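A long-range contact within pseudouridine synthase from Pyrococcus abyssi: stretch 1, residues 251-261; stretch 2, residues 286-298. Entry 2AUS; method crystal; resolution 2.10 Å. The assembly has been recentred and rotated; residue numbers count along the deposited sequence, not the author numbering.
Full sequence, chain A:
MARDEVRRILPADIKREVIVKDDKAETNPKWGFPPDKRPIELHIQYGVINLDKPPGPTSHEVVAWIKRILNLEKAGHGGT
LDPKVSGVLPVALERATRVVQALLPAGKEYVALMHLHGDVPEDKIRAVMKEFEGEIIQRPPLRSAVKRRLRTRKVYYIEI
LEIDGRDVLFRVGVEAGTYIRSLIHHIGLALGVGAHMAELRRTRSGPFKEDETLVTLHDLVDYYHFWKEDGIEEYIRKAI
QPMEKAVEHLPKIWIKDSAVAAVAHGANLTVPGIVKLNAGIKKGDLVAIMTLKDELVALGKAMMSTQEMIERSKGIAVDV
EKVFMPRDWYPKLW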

# COMPACT_ATOMS: atom_id res chain seq x y z
N PRO A 251 12.25 2.97 -37.98
CA PRO A 251 12.39 2.85 -39.44
C PRO A 251 12.11 1.37 -39.72
O PRO A 251 12.55 0.50 -38.96
CB PRO A 251 13.86 3.18 -39.67
CG PRO A 251 14.23 4.03 -38.49
CD PRO A 251 13.54 3.33 -37.36
N LYS A 252 11.39 1.07 -40.79
CA LYS A 252 11.07 -0.32 -41.07
C LYS A 252 11.57 -0.84 -42.40
O LYS A 252 11.81 -0.07 -43.33
CB LYS A 252 9.56 -0.53 -41.00
CG LYS A 252 8.98 -0.20 -39.64
CD LYS A 252 7.47 -0.19 -39.67
CE LYS A 252 6.91 0.22 -38.32
NZ LYS A 252 5.43 0.25 -38.33
N ILE A 253 11.71 -2.16 -42.48
CA ILE A 253 12.12 -2.85 -43.70
C ILE A 253 11.14 -4.00 -43.85
O ILE A 253 11.03 -4.86 -42.98
CB ILE A 253 13.56 -3.42 -43.59
CG1 ILE A 253 14.55 -2.27 -43.37
CG2 ILE A 253 13.92 -4.20 -44.88
CD1 ILE A 253 15.98 -2.73 -43.13
N TRP A 254 10.40 -4.00 -44.96
CA TRP A 254 9.41 -5.02 -45.24
C TRP A 254 10.02 -6.12 -46.11
O TRP A 254 10.61 -5.84 -47.15
CB TRP A 254 8.20 -4.38 -45.92
CG TRP A 254 7.37 -3.53 -44.99
CD1 TRP A 254 6.27 -3.93 -44.28
CD2 TRP A 254 7.54 -2.13 -44.71
NE1 TRP A 254 5.75 -2.87 -43.59
CE2 TRP A 254 6.50 -1.75 -43.83
CE3 TRP A 254 8.47 -1.15 -45.12
CZ2 TRP A 254 6.35 -0.43 -43.36
CZ3 TRP A 254 8.33 0.16 -44.65
CH2 TRP A 254 7.27 0.51 -43.77
N ILE A 255 9.87 -7.37 -45.70
CA ILE A 255 10.48 -8.45 -46.45
C ILE A 255 9.55 -9.49 -47.03
O ILE A 255 8.40 -9.64 -46.60
CB ILE A 255 11.54 -9.15 -45.59
CG1 ILE A 255 10.87 -9.84 -44.39
CG2 ILE A 255 12.55 -8.11 -45.10
CD1 ILE A 255 11.81 -10.67 -43.55
N LYS A 256 10.06 -10.22 -48.02
CA LYS A 256 9.31 -11.27 -48.69
C LYS A 256 9.02 -12.40 -47.71
O LYS A 256 9.74 -12.56 -46.73
CB LYS A 256 10.12 -11.84 -49.86
CG LYS A 256 10.62 -10.80 -50.83
CD LYS A 256 11.45 -11.43 -51.95
CE LYS A 256 12.03 -10.34 -52.85
NZ LYS A 256 12.75 -10.90 -54.03
N ASP A 257 7.97 -13.17 -47.99
CA ASP A 257 7.60 -14.30 -47.13
C ASP A 257 8.78 -15.27 -46.94
O ASP A 257 9.02 -15.75 -45.83
CB ASP A 257 6.42 -15.07 -47.74
CG ASP A 257 5.11 -14.29 -47.67
OD1 ASP A 257 4.07 -14.85 -48.10
OD2 ASP A 257 5.10 -13.14 -47.19
N SER A 258 9.51 -15.56 -48.01
CA SER A 258 10.65 -16.49 -47.92
C SER A 258 11.75 -15.96 -47.01
O SER A 258 12.40 -16.73 -46.31
CB SER A 258 11.23 -16.76 -49.31
OG SER A 258 11.72 -15.57 -49.90
N ALA A 259 11.95 -14.65 -47.02
CA ALA A 259 12.98 -14.04 -46.18
C ALA A 259 12.51 -14.09 -44.73
O ALA A 259 13.32 -14.14 -43.81
CB ALA A 259 13.25 -12.61 -46.61
N VAL A 260 11.20 -14.07 -44.52
CA VAL A 260 10.68 -14.13 -43.16
C VAL A 260 11.09 -15.46 -42.53
O VAL A 260 11.52 -15.51 -41.38
CB VAL A 260 9.14 -14.03 -43.12
CG1 VAL A 260 8.66 -14.19 -41.69
CG2 VAL A 260 8.68 -12.69 -43.68
N ALA A 261 10.95 -16.54 -43.29
CA ALA A 261 11.30 -17.87 -42.79
C ALA A 261 12.78 -17.93 -42.41
O ALA A 261 13.14 -18.42 -41.34
CB ALA A 261 10.99 -18.93 -43.86
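Stretch 2 (286-298) LVAIMTLKDELVA

The first strand of stretch 2, starting at Leu-286, runs parallel to strand 252-255 at a crossing angle of -29°. At the start, Leu-286 O approaches Pro-251 CD at 3.4 Å, and Val-287 CG1 lies 4.2 Å from Pro-251 CB; its compact branched side chain suits an extended strand. Ala-288 pairs with Lys-252 (CA to CA 4.8 Å). Ala-288 N donates to Pro-251 O at 3.0 Å and Ala-288 O accepts from Ile-253 N at 3.0 Å, while its small methyl lets the aliphatic lysine lie close, Ala-288 CB to Lys-252 CG at 4.2 Å. Ile-289, paired with Ile-253, turns to the other face, where Ile-289 CG2 packs 3.6 Å from Ile-255 CD1. Met-290 makes the next pair of backbone bonds: Met-290 N to Ile-253 O is 2.7 Å, Met-290 O to Ile-255 N 2.8 Å, and Met-290 CB lies 3.5 Å from Trp-254 CD1, over one indole face. Thr-291 begins a type I turn to Asp-294; Thr-291 OG1 accepts from Lys-293 N at 3.0 Å, bracing it. Apolar Leu-292 CD2 packs 4.2 Å from Trp-254 CB, while a water accepts from Leu-292 N (2.8 Å) and donates to Ile-255 O (2.6 Å). Asp-294 OD1 accepts from Trp-254 NE1 at 2.7 Å, satisfying the indole's polar edge. The chain then returns, and Val-297 CG2 packs against Val-260 CG1 at 4.3 Å.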

# COMPACT_ATOMS: atom_id res chain seq x y z
N LEU A 286 18.67 1.36 -35.45
CA LEU A 286 17.83 0.27 -34.97
C LEU A 286 16.65 0.24 -35.93
O LEU A 286 15.98 1.26 -36.14
CB LEU A 286 17.34 0.58 -33.56
CG LEU A 286 16.28 -0.33 -32.93
CD1 LEU A 286 16.79 -1.77 -32.85
CD2 LEU A 286 15.93 0.20 -31.55
N VAL A 287 16.40 -0.90 -36.55
CA VAL A 287 15.30 -1.01 -37.49
C VAL A 287 14.40 -2.17 -37.15
O VAL A 287 14.81 -3.11 -36.46
CB VAL A 287 15.79 -1.18 -38.95
CG1 VAL A 287 16.66 0.00 -39.35
CG2 VAL A 287 16.57 -2.50 -39.09
N ALA A 288 13.17 -2.11 -37.63
CA ALA A 288 12.22 -3.18 -37.40
C ALA A 288 11.99 -3.87 -38.74
O ALA A 288 11.67 -3.21 -39.72
CB ALA A 288 10.91 -2.62 -36.85
N ILE A 289 12.17 -5.18 -38.78
CA ILE A 289 11.97 -5.97 -39.98
C ILE A 289 10.51 -6.43 -39.95
O ILE A 289 10.07 -7.04 -38.98
CB ILE A 289 12.86 -7.21 -39.99
CG1 ILE A 289 14.34 -6.79 -39.96
CG2 ILE A 289 12.52 -8.07 -41.21
CD1 ILE A 289 15.29 -7.95 -39.99
N MET A 290 9.78 -6.14 -41.02
CA MET A 290 8.36 -6.47 -41.07
C MET A 290 7.98 -7.40 -42.20
O MET A 290 8.63 -7.42 -43.24
CB MET A 290 7.55 -5.17 -41.24
CG MET A 290 7.94 -4.01 -40.32
SD MET A 290 7.67 -4.25 -38.56
CE MET A 290 5.91 -4.10 -38.42
N THR A 291 6.89 -8.14 -42.00
CA THR A 291 6.40 -9.01 -43.05
C THR A 291 5.52 -8.08 -43.89
O THR A 291 5.21 -6.95 -43.48
CB THR A 291 5.45 -10.11 -42.55
OG1 THR A 291 4.26 -9.49 -42.05
CG2 THR A 291 6.10 -10.98 -41.48
N LEU A 292 5.08 -8.58 -45.05
CA LEU A 292 4.22 -7.80 -45.92
C LEU A 292 2.83 -7.57 -45.31
O LEU A 292 2.03 -6.83 -45.86
CB LEU A 292 4.11 -8.47 -47.29
CG LEU A 292 5.46 -8.44 -48.03
CD1 LEU A 292 5.41 -9.20 -49.35
CD2 LEU A 292 5.83 -6.99 -48.25
N LYS A 293 2.55 -8.21 -44.18
CA LYS A 293 1.26 -8.02 -43.51
C LYS A 293 1.48 -7.08 -42.33
O LYS A 293 0.61 -6.93 -41.48
CB LYS A 293 0.71 -9.36 -42.99
CG LYS A 293 0.44 -10.39 -44.08
CD LYS A 293 -0.25 -11.62 -43.48
CE LYS A 293 -0.37 -12.75 -44.51
NZ LYS A 293 0.97 -13.23 -44.97
N ASP A 294 2.64 -6.43 -42.30
CA ASP A 294 2.99 -5.51 -41.23
C ASP A 294 3.15 -6.16 -39.85
O ASP A 294 2.90 -5.53 -38.82
CB ASP A 294 1.99 -4.35 -41.17
CG ASP A 294 2.01 -3.52 -42.46
OD1 ASP A 294 3.12 -3.29 -43.01
OD2 ASP A 294 0.93 -3.09 -42.92
N GLU A 295 3.58 -7.42 -39.83
CA GLU A 295 3.82 -8.11 -38.56
C GLU A 295 5.29 -7.85 -38.26
O GLU A 295 6.10 -7.79 -39.18
CB GLU A 295 3.65 -9.62 -38.70
CG GLU A 295 2.27 -10.09 -39.13
CD GLU A 295 2.33 -11.44 -39.82
OE1 GLU A 295 2.69 -11.48 -41.01
OE2 GLU A 295 2.02 -12.46 -39.15
N LEU A 296 5.64 -7.72 -36.99
CA LEU A 296 7.03 -7.50 -36.63
C LEU A 296 7.78 -8.83 -36.68
O LEU A 296 7.41 -9.79 -36.00
CB LEU A 296 7.13 -6.92 -35.22
CG LEU A 296 8.53 -6.81 -34.62
CD1 LEU A 296 9.36 -5.82 -35.42
CD2 LEU A 296 8.41 -6.35 -33.16
N VAL A 297 8.82 -8.89 -37.49
CA VAL A 297 9.59 -10.12 -37.58
C VAL A 297 10.75 -10.10 -36.57
O VAL A 297 10.95 -11.04 -35.80
CB VAL A 297 10.21 -10.31 -38.98
CG1 VAL A 297 11.01 -11.62 -39.01
CG2 VAL A 297 9.10 -10.29 -40.05
N ALA A 298 11.51 -9.01 -36.60
CA ALA A 298 12.67 -8.89 -35.74
C ALA A 298 13.19 -7.46 -35.66
O ALA A 298 12.88 -6.63 -36.49
CB ALA A 298 13.77 -9.79 -36.28
O HOH W 1 6.28 -10.99 -45.83